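PDB 5VEO: ectonucleotide pyrophosphatase/phosphodiesterase family member 5 from Mus musculus, which probably hydrolyses phosphodiester or pyrophosphate bonds of nucleotide-related substrates with the help of zinc ions, with nucleotide hydrolysis restricted by a key natural tyrosine replacement. Local coordinates for residues A[53-58]-A[249-254]; A[151-156]-A[202-207]. The protein carries 1 engineered substitution. All blocks are in the same frame, centred on the assembly; numbering follows the deposited sequence.

Contact 1: A[53-58]-A[249-254]; sequences VFITKA and LIDHSP. Engineered in segment 53-58: Ala58 (natural residue Thr). With AMP (adenosine monophosphate), chain Q.
Lys57 meets Ser253 and Pro254 with the end of its side chain. CG lies anti to the carbonyl carbon (chi1 -57°), and a bend at chi2 (-98°) turns the remaining chain toward the loop 249-254. There Lys57 CE comes within 3.9 Å of Pro254 CD. Lys57 NZ stands 3.5 Å from Ser253 O without a direct hydrogen bond; a water bridges them, accepting from Lys57 NZ at 3.2 Å and donating to Ser253 O at 2.8 Å. The same ammonium also donates to the backbone carbonyl of His325, a residue of one of the zinc sites. Asp251 faces Ile55 from the opposite direction, and its OD2 touches Ile55 CD1 at 3.9 Å. Asp251 OD1 remains 6.2 Å from Lys57 NZ, so there is no salt bridge. Beyond the lysine, the engineered Ala58 begins helix 58-67, and Ala58 N donates to AMP O1P at 2.9 Å with a fairly straight N-H...O angle of 162°. Lys57 therefore lies between the nucleotide pocket and loop 249-254: its CB is 3.7 Å from AMP O1P, while its ammonium is directed to carbonyls and water, and any pull on the phosphate would probably be longer-range electrostatics.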
loop_
_atom_site.group_PDB
_atom_site.type_symbol
_atom_site.label_atom_id
_atom_site.label_comp_id
_atom_site.label_asym_id
_atom_site.label_seq_id
_atom_site.Cartn_x
_atom_site.Cartn_y
_atom_site.Cartn_z
ATOM N N VAL A 53 -2.774 -3.031 -6.317
ATOM C CA VAL A 53 -2.185 -4.307 -6.708
ATOM C C VAL A 53 -2.466 -5.390 -5.675
ATOM O O VAL A 53 -2.617 -5.153 -4.463
ATOM C CB VAL A 53 -0.664 -4.238 -6.990
ATOM C CG1 VAL A 53 -0.369 -3.260 -8.107
ATOM C CG2 VAL A 53 0.142 -3.943 -5.769
ATOM N N PHE A 54 -2.482 -6.617 -6.186
ATOM C CA PHE A 54 -2.615 -7.818 -5.376
ATOM C C PHE A 54 -1.258 -8.239 -4.843
ATOM O O PHE A 54 -0.274 -8.199 -5.601
ATOM C CB PHE A 54 -3.209 -8.921 -6.244
ATOM C CG PHE A 54 -3.619 -10.157 -5.509
ATOM C CD1 PHE A 54 -4.824 -10.216 -4.818
ATOM C CD2 PHE A 54 -2.833 -11.293 -5.559
ATOM C CE1 PHE A 54 -5.218 -11.383 -4.176
ATOM C CE2 PHE A 54 -3.234 -12.461 -4.928
ATOM C CZ PHE A 54 -4.416 -12.500 -4.232
ATOM N N ILE A 55 -1.147 -8.664 -3.582
ATOM C CA ILE A 55 -2.202 -8.622 -2.574
ATOM C C ILE A 55 -2.364 -7.209 -2.031
ATOM O O ILE A 55 -1.422 -6.428 -1.980
ATOM C CB ILE A 55 -1.917 -9.626 -1.426
ATOM C CG1 ILE A 55 -0.700 -9.213 -0.593
ATOM C CG2 ILE A 55 -1.747 -11.025 -1.983
ATOM C CD1 ILE A 55 -0.439 -10.121 0.592
ATOM N N THR A 56 -3.579 -6.893 -1.582
ATOM C CA THR A 56 -3.935 -5.517 -1.258
ATOM C C THR A 56 -3.595 -5.200 0.203
ATOM O O THR A 56 -4.462 -4.871 1.040
ATOM C CB THR A 56 -5.409 -5.256 -1.594
ATOM O OG1 THR A 56 -6.263 -6.222 -0.957
ATOM C CG2 THR A 56 -5.652 -5.279 -3.101
ATOM N N LYS A 57 -2.285 -5.291 0.489
ATOM C CA LYS A 57 -1.673 -4.978 1.779
ATOM C C LYS A 57 -0.656 -3.847 1.624
ATOM O O LYS A 57 -0.286 -3.447 0.512
ATOM C CB LYS A 57 -1.000 -6.226 2.389
ATOM C CG LYS A 57 -1.930 -7.425 2.584
ATOM C CD LYS A 57 -2.409 -7.517 3.953
ATOM C CE LYS A 57 -3.126 -8.784 4.328
ATOM N NZ LYS A 57 -3.946 -8.420 5.549
ATOM N N ALA A 58 -0.159 -3.338 2.755
ATOM C CA ALA A 58 0.686 -2.142 2.757
ATOM C C ALA A 58 1.984 -2.312 1.974
ATOM O O ALA A 58 2.352 -1.438 1.181
ATOM C CB ALA A 58 1.004 -1.734 4.193
ATOM N N LEU A 249 2.566 -22.015 7.423
ATOM C CA LEU A 249 1.731 -20.899 6.993
ATOM C C LEU A 249 2.607 -19.652 7.007
ATOM O O LEU A 249 2.959 -19.135 8.067
ATOM C CB LEU A 249 0.515 -20.775 7.907
ATOM C CG LEU A 249 -0.611 -19.840 7.495
ATOM C CD1 LEU A 249 -1.151 -20.146 6.098
ATOM C CD2 LEU A 249 -1.722 -19.937 8.545
ATOM N N ILE A 250 2.988 -19.193 5.814
ATOM C CA ILE A 250 3.894 -18.058 5.664
ATOM C C ILE A 250 3.168 -16.734 5.892
ATOM O O ILE A 250 3.740 -15.785 6.449
ATOM C CB ILE A 250 4.542 -18.120 4.269
ATOM C CG1 ILE A 250 5.276 -19.448 4.062
ATOM C CG2 ILE A 250 5.484 -16.944 4.047
ATOM C CD1 ILE A 250 6.300 -19.733 5.092
ATOM N N ASP A 251 1.928 -16.640 5.423
ATOM C CA ASP A 251 1.058 -15.480 5.585
ATOM C C ASP A 251 -0.349 -16.024 5.803
ATOM O O ASP A 251 -0.707 -17.040 5.198
ATOM C CB ASP A 251 1.137 -14.577 4.351
ATOM C CG ASP A 251 0.584 -13.180 4.595
ATOM O OD1 ASP A 251 0.442 -12.768 5.780
ATOM O OD2 ASP A 251 0.335 -12.480 3.580
ATOM N N HIS A 252 -1.145 -15.388 6.678
ATOM C CA HIS A 252 -2.374 -16.046 7.179
ATOM C C HIS A 252 -3.667 -15.696 6.434
ATOM O O HIS A 252 -4.325 -16.575 5.869
ATOM C CB HIS A 252 -2.555 -15.762 8.677
ATOM C CG HIS A 252 -1.594 -16.505 9.564
ATOM N ND1 HIS A 252 -2.000 -17.223 10.670
ATOM C CD2 HIS A 252 -0.245 -16.631 9.513
ATOM C CE1 HIS A 252 -0.943 -17.756 11.263
ATOM N NE2 HIS A 252 0.136 -17.414 10.580
ATOM N N SER A 253 -4.105 -14.449 6.513
ATOM C CA SER A 253 -5.443 -14.082 6.007
ATOM C C SER A 253 -5.384 -12.697 5.402
ATOM O O SER A 253 -4.726 -11.819 5.955
ATOM C CB SER A 253 -6.494 -14.124 7.119
ATOM O OG SER A 253 -7.821 -14.005 6.609
ATOM N N PRO A 254 -6.106 -12.472 4.292
ATOM C CA PRO A 254 -7.025 -13.365 3.579
ATOM C C PRO A 254 -6.383 -14.117 2.418
ATOM O O PRO A 254 -7.077 -14.818 1.669
ATOM C CB PRO A 254 -8.086 -12.406 3.073
ATOM C CG PRO A 254 -7.300 -11.169 2.739
ATOM C CD PRO A 254 -6.226 -11.084 3.796
HETATM P P AMP Q . -1.301 -3.079 6.464
HETATM O O1P AMP Q . -0.941 -4.108 5.434
HETATM O O2P AMP Q . -2.311 -3.624 7.481
HETATM O O3P AMP Q . -1.798 -1.770 5.856
HETATM O "O5'" AMP Q . 0.018 -2.701 7.288
HETATM C "C5'" AMP Q . 0.089 -1.421 7.935
HETATM C "C4'" AMP Q . 0.831 -1.446 9.243
HETATM O "O4'" AMP Q . 2.223 -1.532 8.969
HETATM C "C3'" AMP Q . 0.658 -0.164 10.060
HETATM O "O3'" AMP Q . -0.176 -0.396 11.174
HETATM C "C2'" AMP Q . 2.071 0.203 10.524
HETATM O "O2'" AMP Q . 2.205 0.423 11.902
HETATM C "C1'" AMP Q . 2.906 -0.975 10.064
HETATM N N9 AMP Q . 4.233 -0.596 9.631
HETATM C C8 AMP Q . 4.567 0.182 8.587
HETATM N N7 AMP Q . 5.917 0.277 8.502
HETATM C C5 AMP Q . 6.419 -0.472 9.519
HETATM C C6 AMP Q . 7.761 -0.829 10.023
HETATM N N6 AMP Q . 8.857 -0.350 9.407
HETATM N N1 AMP Q . 7.853 -1.633 11.097
HETATM C C2 AMP Q . 6.776 -2.130 11.731
HETATM N N3 AMP Q . 5.520 -1.864 11.335
HETATM C C4 AMP Q . 5.309 -1.039 10.259
HETATM O O HOH W 1 -4.409 -10.189 8.150
#

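Contact 2: A[151-156]-A[202-207]; sequences DRVAKI and GYLIKM
Val153 projects from helix 149-160 onto helix 190-210, where Tyr203, Leu204 and Met207 receive it. Its CG1, placed anti to the backbone N (chi1 169°), touches all three, and comes to 3.9 Å from Leu204 CD1. The second branch adds to the inner side, with Val153 CG2 lying 4.1 Å from Leu204 CD1. Leu204 brings its end closer than its first bond suggests, and both it and Val153 also rest on Leu171 of strand 168-173. The two helices thus lie side by side against the mixed central sheet of an alkaline phosphatase-clan alpha/beta fold. Their local axes run roughly parallel, inclined at a signed crossing angle of -27°. At 10.6 Å the axes are well separated, and Val153 carries nearly all of the first helix's share of the contact. Packing thins away from the sheet, on the side where Tyr203 and Met207 are partly exposed. Tyr203 meets the valine obliquely, its CE2 4.0 Å from Val153 CG1, while Met207 CG lies 3.7 Å above one face of its ring, offset toward the rim. Met207 CB is 4.1 Å from Val153 CG1; beyond it the chain bends at chi2 and carries the sulfur away from helix 149-160.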
loop_
_atom_site.group_PDB
_atom_site.type_symbol
_atom_site.label_atom_id
_atom_site.label_comp_id
_atom_site.label_asym_id
_atom_site.label_seq_id
_atom_site.Cartn_x
_atom_site.Cartn_y
_atom_site.Cartn_z
ATOM N N ASP A 151 4.454 15.994 14.020
ATOM C CA ASP A 151 5.914 15.943 13.946
ATOM C C ASP A 151 6.380 15.441 12.584
ATOM O O ASP A 151 7.412 15.892 12.066
ATOM C CB ASP A 151 6.460 15.062 15.067
ATOM C CG ASP A 151 6.519 15.791 16.403
ATOM O OD1 ASP A 151 6.399 17.027 16.403
ATOM O OD2 ASP A 151 6.695 15.133 17.452
ATOM N N ARG A 152 5.646 14.485 11.998
ATOM C CA ARG A 152 5.984 14.023 10.657
ATOM C C ARG A 152 5.845 15.149 9.649
ATOM O O ARG A 152 6.720 15.340 8.794
ATOM C CB ARG A 152 5.094 12.836 10.262
ATOM C CG ARG A 152 5.289 11.643 11.155
ATOM C CD ARG A 152 4.353 10.475 10.803
ATOM N NE ARG A 152 4.143 9.613 11.965
ATOM C CZ ARG A 152 3.738 8.339 11.915
ATOM N NH1 ARG A 152 3.536 7.726 10.757
ATOM N NH2 ARG A 152 3.572 7.653 13.038
ATOM N N VAL A 153 4.750 15.913 9.742
ATOM C CA VAL A 153 4.549 17.065 8.867
ATOM C C VAL A 153 5.675 18.074 9.054
ATOM O O VAL A 153 6.201 18.634 8.081
ATOM C CB VAL A 153 3.178 17.695 9.144
ATOM C CG1 VAL A 153 3.042 19.044 8.465
ATOM C CG2 VAL A 153 2.093 16.743 8.654
ATOM N N ALA A 154 6.047 18.331 10.307
ATOM C CA ALA A 154 7.087 19.320 10.576
ATOM C C ALA A 154 8.379 18.965 9.859
ATOM O O ALA A 154 9.033 19.836 9.268
ATOM C CB ALA A 154 7.316 19.443 12.081
ATOM N N LYS A 155 8.766 17.689 9.890
ATOM C CA LYS A 155 9.985 17.277 9.203
ATOM C C LYS A 155 9.860 17.464 7.697
ATOM O O LYS A 155 10.786 17.952 7.038
ATOM C CB LYS A 155 10.306 15.826 9.544
ATOM C CG LYS A 155 10.750 15.643 10.975
ATOM C CD LYS A 155 12.149 16.283 11.139
ATOM C CE LYS A 155 12.558 16.593 12.557
ATOM N NZ LYS A 155 13.754 17.505 12.470
ATOM N N ILE A 156 8.723 17.051 7.122
ATOM C CA ILE A 156 8.511 17.235 5.693
ATOM C C ILE A 156 8.672 18.705 5.304
ATOM O O ILE A 156 9.317 19.027 4.299
ATOM C CB ILE A 156 7.120 16.692 5.300
ATOM C CG1 ILE A 156 7.121 15.162 5.391
ATOM C CG2 ILE A 156 6.701 17.205 3.922
ATOM C CD1 ILE A 156 7.874 14.443 4.287
ATOM N N GLY A 202 -6.198 18.838 6.889
ATOM C CA GLY A 202 -6.313 20.283 7.046
ATOM C C GLY A 202 -5.096 20.904 7.708
ATOM O O GLY A 202 -4.641 21.980 7.310
ATOM N N TYR A 203 -4.547 20.228 8.716
ATOM C CA TYR A 203 -3.313 20.675 9.351
ATOM C C TYR A 203 -2.162 20.743 8.347
ATOM O O TYR A 203 -1.401 21.720 8.306
ATOM C CB TYR A 203 -2.973 19.726 10.499
ATOM C CG TYR A 203 -1.729 20.108 11.246
ATOM C CD1 TYR A 203 -1.784 21.006 12.303
ATOM C CD2 TYR A 203 -0.493 19.589 10.891
ATOM C CE1 TYR A 203 -0.650 21.354 13.002
ATOM C CE2 TYR A 203 0.665 19.943 11.590
ATOM C CZ TYR A 203 0.572 20.831 12.633
ATOM O OH TYR A 203 1.695 21.191 13.328
ATOM N N LEU A 204 -2.016 19.704 7.530
ATOM C CA LEU A 204 -0.977 19.692 6.507
ATOM C C LEU A 204 -1.160 20.848 5.528
ATOM O O LEU A 204 -0.201 21.545 5.180
ATOM C CB LEU A 204 -0.994 18.347 5.771
ATOM C CG LEU A 204 -0.063 18.239 4.561
ATOM C CD1 LEU A 204 1.405 18.481 4.950
ATOM C CD2 LEU A 204 -0.234 16.890 3.880
ATOM N N ILE A 205 -2.390 21.060 5.070
ATOM C CA ILE A 205 -2.659 22.163 4.156
ATOM C C ILE A 205 -2.250 23.484 4.794
ATOM O O ILE A 205 -1.581 24.309 4.170
ATOM C CB ILE A 205 -4.140 22.177 3.759
ATOM C CG1 ILE A 205 -4.472 20.928 2.956
ATOM C CG2 ILE A 205 -4.472 23.453 2.977
ATOM C CD1 ILE A 205 -5.967 20.749 2.761
ATOM N N LYS A 206 -2.672 23.703 6.039
ATOM C CA LYS A 206 -2.341 24.940 6.746
ATOM C C LYS A 206 -0.832 25.133 6.837
ATOM O O LYS A 206 -0.321 26.242 6.628
ATOM C CB LYS A 206 -2.972 24.902 8.142
ATOM C CG LYS A 206 -2.801 26.146 8.993
ATOM C CD LYS A 206 -3.451 25.958 10.394
ATOM C CE LYS A 206 -2.558 25.155 11.365
ATOM N NZ LYS A 206 -3.045 25.043 12.793
ATOM N N MET A 207 -0.094 24.061 7.131
ATOM C CA MET A 207 1.354 24.188 7.259
ATOM C C MET A 207 2.035 24.408 5.913
ATOM O O MET A 207 3.037 25.133 5.843
ATOM C CB MET A 207 1.926 22.956 7.954
ATOM C CG MET A 207 1.481 22.850 9.377
ATOM S SD MET A 207 2.145 24.239 10.315
ATOM C CE MET A 207 0.943 24.414 11.605
#

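Contact 2 is nested along the chain inside the long loop closed by contact 1, since 151-156 and 202-207 both fall between 53-58 and 249-254. Their centres are 31 Å apart, on opposite sides of the chain's centre, and the nearest atoms stay about 12 Å from each other. The mixed eight-stranded sheet relates them: segment 53-58 follows its strand 45-51, whereas helices 149-160 and 190-210 pack against its strand 168-173. Segment 249-254 is instead the connection between strands 247-249 and 255-260 of the separate antiparallel sheet. Contact 1 therefore ties that smaller sheet to the nucleotide site, while contact 2 joins two covering helices of the central sheet.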